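Local coordinates for gram-negative insecticidal protein (Chromobacterium piscinae, PDB 6FBM) that is an insecticidal toxin combining a MACPF module with a beta-tripod module, and probably acts by forming pores in membranes of target insect cells, at residues A[12-17]-A[55-60]; A[327-332]-A[341-346]; A[420-425]-A[481-486]. All blocks are in the same frame, centred on the assembly; numbering follows the deposited sequence.

Contact 1. Residues A[12-17]-A[55-60]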
ATOM      1  N   ASN A  12     -13.120  16.334   8.127  1.00 13.78           N
ATOM      2  CA  ASN A  12     -11.900  15.552   8.283  1.00 12.89           C
ATOM      3  C   ASN A  12     -10.720  16.363   8.857  1.00 12.08           C
ATOM      4  O   ASN A  12      -9.599  15.862   8.878  1.00 12.00           O
ATOM      5  CB  ASN A  12     -11.500  14.956   6.913  1.00 12.82           C
ATOM      6  CG  ASN A  12     -11.036  16.026   5.945  1.00 13.26           C
ATOM      7  OD1 ASN A  12     -11.407  17.180   6.076  1.00 12.88           O
ATOM      8  ND2 ASN A  12     -10.301  15.641   4.970  1.00 13.94           N
ATOM      9  N   LEU A  13     -10.951  17.600   9.300  1.00 10.64           N
ATOM     10  CA  LEU A  13      -9.870  18.415   9.840  1.00  9.81           C
ATOM     11  C   LEU A  13      -9.507  17.822  11.189  1.00  9.81           C
ATOM     12  O   LEU A  13     -10.356  17.706  12.042  1.00  9.24           O
ATOM     13  CB  LEU A  13     -10.306  19.857  10.065  1.00  9.45           C
ATOM     14  CG  LEU A  13      -9.235  20.806  10.641  1.00  9.29           C
ATOM     15  CD1 LEU A  13      -8.181  21.200   9.586  1.00  9.13           C
ATOM     16  CD2 LEU A  13      -9.939  22.015  11.261  1.00  9.09           C
ATOM     17  N   PRO A  14      -8.234  17.420  11.362  1.00 10.14           N
ATOM     18  CA  PRO A  14      -7.849  16.890  12.657  1.00 10.22           C
ATOM     19  C   PRO A  14      -8.094  17.893  13.800  1.00 10.54           C
ATOM     20  O   PRO A  14      -7.879  19.111  13.654  1.00 10.70           O
ATOM     21  CB  PRO A  14      -6.358  16.615  12.475  1.00 10.28           C
ATOM     22  CG  PRO A  14      -6.187  16.326  11.041  1.00 10.05           C
ATOM     23  CD  PRO A  14      -7.153  17.256  10.348  1.00 10.02           C
ATOM     24  N   GLY A  15      -8.603  17.359  14.905  1.00 10.79           N
ATOM     25  CA  GLY A  15      -9.007  18.156  16.047  1.00 10.77           C
ATOM     26  C   GLY A  15     -10.504  18.341  16.162  1.00 10.95           C
ATOM     27  O   GLY A  15     -11.020  18.510  17.276  1.00 10.38           O
ATOM     28  N   VAL A  16     -11.218  18.300  15.039  1.00 11.37           N
ATOM     29  CA  VAL A  16     -12.627  18.618  15.057  1.00 12.18           C
ATOM     30  C   VAL A  16     -13.409  17.769  16.044  1.00 12.95           C
ATOM     31  O   VAL A  16     -14.342  18.272  16.660  1.00 13.91           O
ATOM     32  CB  VAL A  16     -13.265  18.506  13.661  1.00 12.66           C
ATOM     33  CG1 VAL A  16     -14.777  18.636  13.741  1.00 12.95           C
ATOM     34  CG2 VAL A  16     -12.785  19.633  12.764  1.00 13.11           C
ATOM     35  N   THR A  17     -13.040  16.500  16.199  1.00 13.68           N
ATOM     36  CA  THR A  17     -13.766  15.573  17.073  1.00 13.84           C
ATOM     37  C   THR A  17     -13.553  15.897  18.526  1.00 13.92           C
ATOM     38  O   THR A  17     -14.298  15.413  19.361  1.00 13.52           O
ATOM     39  CB  THR A  17     -13.331  14.110  16.888  1.00 13.90           C
ATOM     40  OG1 THR A  17     -11.924  13.999  17.163  1.00 14.30           O
ATOM     41  CG2 THR A  17     -13.626  13.622  15.460  1.00 14.20           C
ATOM     42  N   ARG A  55      -3.222  20.617   1.322  1.00 18.46           N
ATOM     43  CA  ARG A  55      -4.300  19.666   1.513  1.00 18.39           C
ATOM     44  C   ARG A  55      -5.619  20.330   1.868  1.00 18.23           C
ATOM     45  O   ARG A  55      -5.639  21.357   2.505  1.00 16.56           O
ATOM     46  CB  ARG A  55      -3.943  18.689   2.616  1.00 18.14           C
ATOM     47  CG  ARG A  55      -2.622  18.009   2.438  1.00 18.55           C
ATOM     48  CD  ARG A  55      -2.421  17.124   3.644  1.00 19.41           C
ATOM     49  NE  ARG A  55      -1.125  16.440   3.679  1.00 20.46           N
ATOM     50  CZ  ARG A  55      -0.833  15.451   4.511  1.00 21.00           C
ATOM     51  NH1 ARG A  55      -1.730  14.971   5.387  1.00 21.73           N
ATOM     52  NH2 ARG A  55       0.380  14.920   4.494  1.00 21.51           N
ATOM     53  N   SER A  56      -6.706  19.680   1.466  1.00 18.73           N
ATOM     54  CA  SER A  56      -8.035  20.154   1.759  1.00 19.11           C
ATOM     55  C   SER A  56      -8.621  19.490   2.987  1.00 18.59           C
ATOM     56  O   SER A  56      -8.555  18.275   3.157  1.00 21.63           O
ATOM     57  CB  SER A  56      -8.962  19.936   0.581  1.00 20.64           C
ATOM     58  OG  SER A  56      -9.941  20.961   0.596  1.00 21.82           O
ATOM     59  N   TYR A  57      -9.221  20.307   3.841  1.00 16.76           N
ATOM     60  CA  TYR A  57      -9.832  19.813   5.047  1.00 15.24           C
ATOM     61  C   TYR A  57     -11.212  20.390   5.164  1.00 14.63           C
ATOM     62  O   TYR A  57     -11.464  21.496   4.718  1.00 14.05           O
ATOM     63  CB  TYR A  57      -8.968  20.274   6.212  1.00 14.62           C
ATOM     64  CG  TYR A  57      -7.645  19.545   6.314  1.00 14.02           C
ATOM     65  CD1 TYR A  57      -7.568  18.233   6.733  1.00 13.71           C
ATOM     66  CD2 TYR A  57      -6.484  20.166   5.959  1.00 13.84           C
ATOM     67  CE1 TYR A  57      -6.377  17.565   6.815  1.00 13.67           C
ATOM     68  CE2 TYR A  57      -5.251  19.501   6.025  1.00 13.48           C
ATOM     69  CZ  TYR A  57      -5.203  18.201   6.405  1.00 13.41           C
ATOM     70  OH  TYR A  57      -3.982  17.579   6.469  1.00 13.89           O
ATOM     71  N   THR A  58     -12.124  19.648   5.781  1.00 14.56           N
ATOM     72  CA  THR A  58     -13.451  20.141   6.075  1.00 14.07           C
ATOM     73  C   THR A  58     -13.692  20.159   7.572  1.00 13.93           C
ATOM     74  O   THR A  58     -13.068  19.414   8.319  1.00 14.40           O
ATOM     75  CB  THR A  58     -14.530  19.298   5.391  1.00 13.45           C
ATOM     76  OG1 THR A  58     -14.379  17.944   5.763  1.00 12.42           O
ATOM     77  CG2 THR A  58     -14.425  19.435   3.864  1.00 13.67           C
ATOM     78  N   PHE A  59     -14.602  21.016   8.000  1.00 14.26           N
ATOM     79  CA  PHE A  59     -14.950  21.164   9.418  1.00 14.56           C
ATOM     80  C   PHE A  59     -16.277  21.906   9.470  1.00 14.30           C
ATOM     81  O   PHE A  59     -16.666  22.504   8.478  1.00 13.35           O
ATOM     82  CB  PHE A  59     -13.869  21.934  10.176  1.00 14.44           C
ATOM     83  CG  PHE A  59     -13.596  23.279   9.603  1.00 14.84           C
ATOM     84  CD1 PHE A  59     -12.741  23.433   8.531  1.00 15.26           C
ATOM     85  CD2 PHE A  59     -14.205  24.400  10.130  1.00 15.93           C
ATOM     86  CE1 PHE A  59     -12.499  24.682   7.984  1.00 16.44           C
ATOM     87  CE2 PHE A  59     -13.975  25.670   9.585  1.00 16.04           C
ATOM     88  CZ  PHE A  59     -13.118  25.810   8.507  1.00 16.17           C
ATOM     89  N   PRO A  60     -16.983  21.855  10.610  1.00 14.88           N
ATOM     90  CA  PRO A  60     -18.254  22.565  10.692  1.00 15.36           C
ATOM     91  C   PRO A  60     -18.114  24.085  10.568  1.00 16.98           C
ATOM     92  O   PRO A  60     -17.215  24.672  11.159  1.00 17.60           O
ATOM     93  CB  PRO A  60     -18.777  22.174  12.075  1.00 14.83           C
ATOM     94  CG  PRO A  60     -18.126  20.837  12.319  1.00 14.63           C
ATOM     95  CD  PRO A  60     -16.741  21.073  11.837  1.00 14.78           C
TER

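Contact 2. Residues A[327-332]-A[341-346]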
ATOM      1  N   VAL A 327      34.450   7.362  69.801  1.00 13.18           N
ATOM      2  CA  VAL A 327      35.862   7.030  69.882  1.00 12.77           C
ATOM      3  C   VAL A 327      36.578   8.332  70.216  1.00 12.81           C
ATOM      4  O   VAL A 327      36.204   9.403  69.746  1.00 12.22           O
ATOM      5  CB  VAL A 327      36.364   6.423  68.556  1.00 12.23           C
ATOM      6  CG1 VAL A 327      37.868   6.176  68.593  1.00 11.85           C
ATOM      7  CG2 VAL A 327      35.580   5.151  68.228  1.00 11.81           C
ATOM      8  N   LYS A 328      37.612   8.242  71.050  1.00 13.77           N
ATOM      9  CA  LYS A 328      38.296   9.430  71.535  1.00 13.85           C
ATOM     10  C   LYS A 328      39.183  10.019  70.445  1.00 14.82           C
ATOM     11  O   LYS A 328      39.912   9.297  69.754  1.00 15.58           O
ATOM     12  CB  LYS A 328      39.104   9.131  72.773  1.00 13.84           C
ATOM     13  CG  LYS A 328      39.423  10.369  73.605  1.00 13.95           C
ATOM     14  CD  LYS A 328      40.342  10.028  74.747  1.00 13.77           C
ATOM     15  CE  LYS A 328      40.449  11.155  75.705  1.00 14.26           C
ATOM     16  NZ  LYS A 328      41.124  10.750  76.969  1.00 14.46           N
ATOM     17  N   ALA A 329      39.112  11.347  70.304  1.00 15.23           N
ATOM     18  CA  ALA A 329      39.818  12.041  69.257  1.00 15.94           C
ATOM     19  C   ALA A 329      40.680  13.182  69.810  1.00 17.45           C
ATOM     20  O   ALA A 329      40.897  14.185  69.124  1.00 21.46           O
ATOM     21  CB  ALA A 329      38.825  12.545  68.224  1.00 15.43           C
ATOM     22  N   GLY A 330      41.177  13.033  71.039  1.00 17.64           N
ATOM     23  CA  GLY A 330      42.157  13.939  71.631  1.00 17.16           C
ATOM     24  C   GLY A 330      41.734  14.509  72.982  1.00 17.98           C
ATOM     25  O   GLY A 330      40.540  14.597  73.313  1.00 17.59           O
ATOM     26  N   GLU A 331      42.757  14.938  73.739  1.00 18.57           N
ATOM     27  CA  GLU A 331      42.642  15.696  74.970  1.00 19.23           C
ATOM     28  C   GLU A 331      43.528  16.926  74.843  1.00 19.20           C
ATOM     29  O   GLU A 331      44.548  16.860  74.156  1.00 16.72           O
ATOM     30  CB  GLU A 331      43.223  14.938  76.147  1.00 21.64           C
ATOM     31  CG  GLU A 331      42.826  13.514  76.330  1.00 24.98           C
ATOM     32  CD  GLU A 331      43.651  12.818  77.399  1.00 27.39           C
ATOM     33  OE1 GLU A 331      44.891  12.720  77.254  1.00 29.37           O
ATOM     34  OE2 GLU A 331      43.045  12.333  78.369  1.00 33.56           O
ATOM     35  N   ASP A 332      43.212  17.989  75.596  1.00 19.55           N
ATOM     36  CA  ASP A 332      44.105  19.140  75.703  1.00 22.21           C
ATOM     37  C   ASP A 332      45.249  18.990  76.713  1.00 22.14           C
ATOM     38  O   ASP A 332      45.704  19.982  77.278  1.00 21.05           O
ATOM     39  CB  ASP A 332      43.317  20.425  75.951  1.00 24.28           C
ATOM     40  CG  ASP A 332      42.987  20.659  77.414  1.00 26.39           C
ATOM     41  OD1 ASP A 332      42.534  19.723  78.079  1.00 27.61           O
ATOM     42  OD2 ASP A 332      43.164  21.795  77.890  1.00 29.28           O
ATOM     43  N   LEU A 341      39.801  19.303  78.355  1.00 14.21           N
ATOM     44  CA  LEU A 341      38.955  19.094  77.187  1.00 13.81           C
ATOM     45  C   LEU A 341      39.261  17.734  76.617  1.00 13.04           C
ATOM     46  O   LEU A 341      40.414  17.404  76.401  1.00 12.31           O
ATOM     47  CB  LEU A 341      39.255  20.115  76.089  1.00 14.00           C
ATOM     48  CG  LEU A 341      38.478  19.972  74.783  1.00 14.16           C
ATOM     49  CD1 LEU A 341      36.987  20.124  75.033  1.00 14.42           C
ATOM     50  CD2 LEU A 341      38.974  21.006  73.792  1.00 14.64           C
ATOM     51  N   ALA A 342      38.217  16.951  76.379  1.00 12.38           N
ATOM     52  CA  ALA A 342      38.333  15.774  75.559  1.00 11.87           C
ATOM     53  C   ALA A 342      37.216  15.835  74.499  1.00 11.57           C
ATOM     54  O   ALA A 342      36.105  16.353  74.752  1.00 11.68           O
ATOM     55  CB  ALA A 342      38.233  14.531  76.401  1.00 11.92           C
ATOM     56  N   VAL A 343      37.545  15.324  73.310  1.00 10.29           N
ATOM     57  CA  VAL A 343      36.613  15.284  72.213  1.00  9.89           C
ATOM     58  C   VAL A 343      36.528  13.888  71.673  1.00  9.47           C
ATOM     59  O   VAL A 343      37.458  13.093  71.783  1.00  9.60           O
ATOM     60  CB  VAL A 343      36.977  16.259  71.083  1.00 10.14           C
ATOM     61  CG1 VAL A 343      36.822  17.699  71.561  1.00 10.17           C
ATOM     62  CG2 VAL A 343      38.385  15.995  70.535  1.00 10.13           C
ATOM     63  N   PHE A 344      35.377  13.588  71.101  1.00  9.72           N
ATOM     64  CA  PHE A 344      35.072  12.250  70.647  1.00  9.67           C
ATOM     65  C   PHE A 344      34.380  12.330  69.287  1.00  9.74           C
ATOM     66  O   PHE A 344      33.470  13.138  69.106  1.00 10.10           O
ATOM     67  CB  PHE A 344      34.187  11.512  71.683  1.00  9.63           C
ATOM     68  CG  PHE A 344      34.863  11.260  73.003  1.00  9.42           C
ATOM     69  CD1 PHE A 344      35.043  12.291  73.933  1.00  9.43           C
ATOM     70  CD2 PHE A 344      35.298   9.996  73.334  1.00  9.68           C
ATOM     71  CE1 PHE A 344      35.669  12.066  75.133  1.00  9.63           C
ATOM     72  CE2 PHE A 344      35.916   9.747  74.558  1.00  9.72           C
ATOM     73  CZ  PHE A 344      36.106  10.787  75.463  1.00 10.02           C
ATOM     74  N   ASN A 345      34.842  11.503  68.353  1.00  9.81           N
ATOM     75  CA  ASN A 345      34.183  11.277  67.086  1.00  9.85           C
ATOM     76  C   ASN A 345      33.250  10.076  67.173  1.00 10.35           C
ATOM     77  O   ASN A 345      33.583   9.093  67.817  1.00  9.87           O
ATOM     78  CB  ASN A 345      35.200  10.976  65.993  1.00  9.46           C
ATOM     79  CG  ASN A 345      36.091  12.133  65.697  1.00  9.03           C
ATOM     80  OD1 ASN A 345      35.786  13.265  66.027  1.00  8.33           O
ATOM     81  ND2 ASN A 345      37.206  11.848  65.082  1.00  9.19           N
ATOM     82  N   PRO A 346      32.097  10.153  66.491  1.00 11.14           N
ATOM     83  CA  PRO A 346      31.263   8.982  66.329  1.00 11.78           C
ATOM     84  C   PRO A 346      31.794   8.131  65.194  1.00 11.55           C
ATOM     85  O   PRO A 346      32.285   8.667  64.206  1.00 11.87           O
ATOM     86  CB  PRO A 346      29.909   9.568  65.950  1.00 12.27           C
ATOM     87  CG  PRO A 346      30.240  10.822  65.222  1.00 12.10           C
ATOM     88  CD  PRO A 346      31.542  11.322  65.783  1.00 11.67           C
TER

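Contact 3. Residues A[420-425]-A[481-486]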
ATOM      1  N   ASP A 420      31.996  21.958  65.307  1.00 10.40           N
ATOM      2  CA  ASP A 420      33.426  22.073  65.064  1.00 10.38           C
ATOM      3  C   ASP A 420      34.158  20.833  65.524  1.00 10.01           C
ATOM      4  O   ASP A 420      33.598  19.980  66.181  1.00  9.48           O
ATOM      5  CB  ASP A 420      33.982  23.327  65.733  1.00 10.32           C
ATOM      6  CG  ASP A 420      33.448  24.603  65.117  1.00 10.19           C
ATOM      7  OD1 ASP A 420      33.051  24.598  63.941  1.00  9.87           O
ATOM      8  OD2 ASP A 420      33.423  25.627  65.814  1.00 10.12           O
ATOM      9  N   VAL A 421      35.424  20.782  65.156  1.00 10.23           N
ATOM     10  CA  VAL A 421      36.312  19.676  65.448  1.00 10.41           C
ATOM     11  C   VAL A 421      37.582  20.229  66.057  1.00 10.78           C
ATOM     12  O   VAL A 421      38.229  21.105  65.471  1.00 11.39           O
ATOM     13  CB  VAL A 421      36.681  18.951  64.150  1.00 10.19           C
ATOM     14  CG1 VAL A 421      37.715  17.879  64.414  1.00  9.88           C
ATOM     15  CG2 VAL A 421      35.426  18.376  63.497  1.00 10.28           C
ATOM     16  N   MET A 422      37.933  19.734  67.230  1.00 11.28           N
ATOM     17  CA  MET A 422      39.178  20.102  67.876  1.00 11.56           C
ATOM     18  C   MET A 422      40.237  19.128  67.435  1.00 12.02           C
ATOM     19  O   MET A 422      39.967  17.947  67.290  1.00 11.71           O
ATOM     20  CB  MET A 422      39.059  20.017  69.392  1.00 11.30           C
ATOM     21  CG  MET A 422      38.024  20.934  69.987  1.00 11.05           C
ATOM     22  SD  MET A 422      38.285  22.666  69.666  1.00 10.22           S
ATOM     23  CE  MET A 422      39.862  22.963  70.423  1.00 10.23           C
ATOM     24  N   MET A 423      41.441  19.655  67.254  1.00 13.36           N
ATOM     25  CA  MET A 423      42.638  18.879  66.995  1.00 14.37           C
ATOM     26  C   MET A 423      43.599  19.221  68.125  1.00 14.86           C
ATOM     27  O   MET A 423      44.065  20.358  68.217  1.00 16.52           O
ATOM     28  CB  MET A 423      43.236  19.243  65.629  1.00 14.54           C
ATOM     29  CG  MET A 423      42.334  18.911  64.442  1.00 14.77           C
ATOM     30  SD  MET A 423      41.973  17.158  64.223  1.00 14.82           S
ATOM     31  CE  MET A 423      43.525  16.532  63.581  1.00 13.54           C
ATOM     32  N   LEU A 424      43.880  18.236  68.970  1.00 15.09           N
ATOM     33  CA  LEU A 424      44.518  18.453  70.261  1.00 14.61           C
ATOM     34  C   LEU A 424      45.792  17.610  70.388  1.00 15.92           C
ATOM     35  O   LEU A 424      45.775  16.399  70.140  1.00 14.79           O
ATOM     36  CB  LEU A 424      43.554  18.107  71.388  1.00 13.85           C
ATOM     37  CG  LEU A 424      42.208  18.847  71.397  1.00 13.77           C
ATOM     38  CD1 LEU A 424      41.247  18.221  72.401  1.00 13.51           C
ATOM     39  CD2 LEU A 424      42.342  20.320  71.699  1.00 13.36           C
ATOM     40  N   ALA A 425      46.896  18.285  70.726  1.00 17.33           N
ATOM     41  CA  ALA A 425      48.174  17.675  71.050  1.00 19.65           C
ATOM     42  C   ALA A 425      48.823  17.127  69.793  1.00 21.74           C
ATOM     43  O   ALA A 425      49.283  15.980  69.762  1.00 21.22           O
ATOM     44  CB  ALA A 425      48.020  16.604  72.121  1.00 19.26           C
ATOM     45  N   SER A 481      24.361  17.869  70.185  1.00 12.71           N
ATOM     46  CA  SER A 481      25.393  17.220  70.986  1.00 12.42           C
ATOM     47  C   SER A 481      26.784  17.681  70.582  1.00 12.62           C
ATOM     48  O   SER A 481      27.780  17.058  70.928  1.00 14.21           O
ATOM     49  CB  SER A 481      25.276  15.707  70.821  1.00 12.23           C
ATOM     50  OG  SER A 481      23.949  15.292  71.011  1.00 11.87           O
ATOM     51  N   CYS A 482      26.851  18.785  69.858  1.00 12.54           N
ATOM     52  CA  CYS A 482      28.068  19.244  69.234  1.00 12.65           C
ATOM     53  C   CYS A 482      28.417  20.621  69.772  1.00 12.23           C
ATOM     54  O   CYS A 482      27.674  21.197  70.598  1.00 11.27           O
ATOM     55  CB  CYS A 482      27.837  19.259  67.723  1.00 13.27           C
ATOM     56  SG  CYS A 482      27.608  17.587  67.017  1.00 13.03           S
ATOM     57  N   PHE A 483      29.546  21.152  69.310  1.00 12.38           N
ATOM     58  CA  PHE A 483      29.973  22.465  69.755  1.00 12.80           C
ATOM     59  C   PHE A 483      30.356  23.389  68.618  1.00 12.81           C
ATOM     60  O   PHE A 483      30.505  22.956  67.486  1.00 13.37           O
ATOM     61  CB  PHE A 483      31.107  22.354  70.773  1.00 12.78           C
ATOM     62  CG  PHE A 483      32.253  21.534  70.318  1.00 12.80           C
ATOM     63  CD1 PHE A 483      32.259  20.171  70.539  1.00 13.23           C
ATOM     64  CD2 PHE A 483      33.347  22.122  69.702  1.00 12.73           C
ATOM     65  CE1 PHE A 483      33.333  19.396  70.130  1.00 13.26           C
ATOM     66  CE2 PHE A 483      34.430  21.361  69.312  1.00 12.34           C
ATOM     67  CZ  PHE A 483      34.425  20.004  69.522  1.00 12.55           C
ATOM     68  N   ALA A 484      30.482  24.669  68.941  1.00 12.64           N
ATOM     69  CA  ALA A 484      30.948  25.677  68.016  1.00 13.08           C
ATOM     70  C   ALA A 484      31.887  26.586  68.781  1.00 13.78           C
ATOM     71  O   ALA A 484      31.561  26.994  69.890  1.00 14.79           O
ATOM     72  CB  ALA A 484      29.772  26.476  67.501  1.00 12.85           C
ATOM     73  N   GLY A 485      33.044  26.890  68.215  1.00 14.31           N
ATOM     74  CA  GLY A 485      33.961  27.862  68.777  1.00 15.14           C
ATOM     75  C   GLY A 485      33.533  29.318  68.579  1.00 16.78           C
ATOM     76  O   GLY A 485      33.142  29.736  67.486  1.00 18.24           O
ATOM     77  N   VAL A 486      33.619  30.085  69.652  1.00 17.75           N
ATOM     78  CA  VAL A 486      33.511  31.541  69.620  1.00 18.89           C
ATOM     79  C   VAL A 486      34.904  32.067  69.938  1.00 19.23           C
ATOM     80  O   VAL A 486      35.508  31.618  70.908  1.00 20.50           O
ATOM     81  CB  VAL A 486      32.502  32.032  70.684  1.00 19.31           C
ATOM     82  CG1 VAL A 486      32.322  33.519  70.618  1.00 19.35           C
ATOM     83  CG2 VAL A 486      31.139  31.366  70.486  1.00 19.35           C
TER
HETATM   84  O   HOH W   1      31.079  19.722  67.228  1.00 20.45           O

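Contact 1. Residues A[12-17]-A[55-60]
Asn-12 CG (chi1 69°) and Thr-58 OG1 (chi1 56°) both stand between the backbone N and the carbonyl carbon of their own residues, and from there the Asn-12 amide meets the hydroxyl. The contact docks a type II beta turn, Leu-13 to Val-16, on strand 55-60 of the hairpin it forms with strand 47-52. Two donors of one residue grip Asn-12 OD1. Thr-58 N lies 2.6 Å from this oxygen, nearly in line with its C=O bond, while Thr-58 OG1, at 3.1 Å, donates from above the carbonyl plane. Ser-56 O accepts from Asn-12 ND2 of the second subunit, so the asparagine amide also serves the subunit interface. A backbone bond from Leu-13 N to Thr-58 O (3.0 Å) adds a link at the first residue of the turn. The turn itself is closed by Val-16 N on Leu-13 O at 3.2 Å; Pro-14 supplies a fixed phi at its first corner, and Gly-15 takes the positive phi of the second. Leu-13 CG stands anti to the backbone N (chi1 180°), and the CD1 methyl beyond it rests 3.6 Å from Tyr-57 CB. The Tyr-57 side chain crosses that of Pro-14 at about a right angle, its CE1 lying 3.6 Å from Pro-14 CD. The two methyls of Val-16 meet successive residues: CG2 packs on Phe-59 CB, and CG1 meets Pro-60 CD tip to tip at 3.7 Å.

Contact 2. Residues A[327-332]-A[341-346]
Lys-328 lays its aliphatic chain obliquely across the ring of Phe-344, putting CG over one face in a CH-pi contact, 4.0 Å from the ring centroid and offset toward the rim. CG stands anti to the backbone N (chi1 -159°), and the chain, extended beyond it, carries NZ to Glu-331, whose side chain starts on the same face of the sheet. NZ meets Glu-331 OE2 from above the carboxylate plane in a 2.9 Å salt bridge; the carbonyls of His-363 and Ala-364 also receive NZ. A long residue with an apolar stem and charged tip fits both tasks. The two strands form an antiparallel beta hairpin with a beta bulge: Ala-329 and Gly-330 together face Val-343, whose O accepts from Ala-329 N (2.8 Å) and whose N donates to Gly-330 O (3.1 Å). At the positive phi of Gly-330 a CB would collide with the carbonyl O of Ala-329, which suits glycine. Ala-329 CB is small enough to let the Asn-345 amide come close, its ND2 lying 3.6 Å away. Near the loop, Asp-332 OD1 takes the Leu-341 N-H at 2.8 Å, and OD2 turns to Ser-335. Strand 358-360 pairs with the other edge of strand 342-346, while Leu-341 and Val-343 pack against Met-422 and Leu-424 of strand 421-426.

Contact 3. Residues A[420-425]-A[481-486]
Asp-420 OD2 accepts the backbone N-H of Gly-485 at 2.7 Å in an almost straight bond (169° at the hydrogen), the donor approaching nearly along the carboxylate C-O axis. The same oxygen forms a salt bridge with Arg-408 NH2, so this buried charge has a positive partner that would probably favour the ionised form. Asp-420 CG sits anti to the carbonyl carbon (chi1 -66°), and the carboxylate beyond it reaches Gly-485, where no side chain stands beside the N-H. From the backbone, Asp-420 N donates to Phe-483 O at 2.8 Å, giving one aspartate two links to segment 481-486. A water bridges the backbones: it lies 2.7 Å from Asp-420 O and accepts from Phe-483 N at 3.0 Å. These bonds join two antiparallel sheets, one holding strand 421-426 beside 403-410, the other strand 484-486 beside 468-473, within the Vps62-family region, which probably forms the beta-tripod part of the toxin. The Phe-483 ring packs where the two sheets meet. Asp-420 O lies over one face of its ring, 3.4 Å from CZ. Met-422 crosses the phenylalanine obliquely, its CG 3.7 Å from Phe-483 CE2, and its flexible chain turns SD back to 5.3 Å from the ring centroid in an oblique Met-aromatic contact. Val-343 and Leu-469 touch both Met-422 and Phe-483.

From the N terminus, contact 1 comes first: it closes a 37-residue excursion by fastening the turn before strand 21-23 to strand 55-60, beside strand 64-78 and helix 255-269 of the MACPF part. Contact 2 follows much later and closes only the eight-residue loop of a hairpin. Contact 3 then spans 55 residues, tying the beginning of strand 421-426 to that of strand 484-486. The three loops run in series, neither nested nor crossed. Contacts 2 and 3 are neighbours, with centres about 9 Å apart and Leu-424 packed against Glu-331, and join three sheets of the Vps62-family region. Contact 1 lies about 63 Å from both, nearest atoms measured, across the chain's centre.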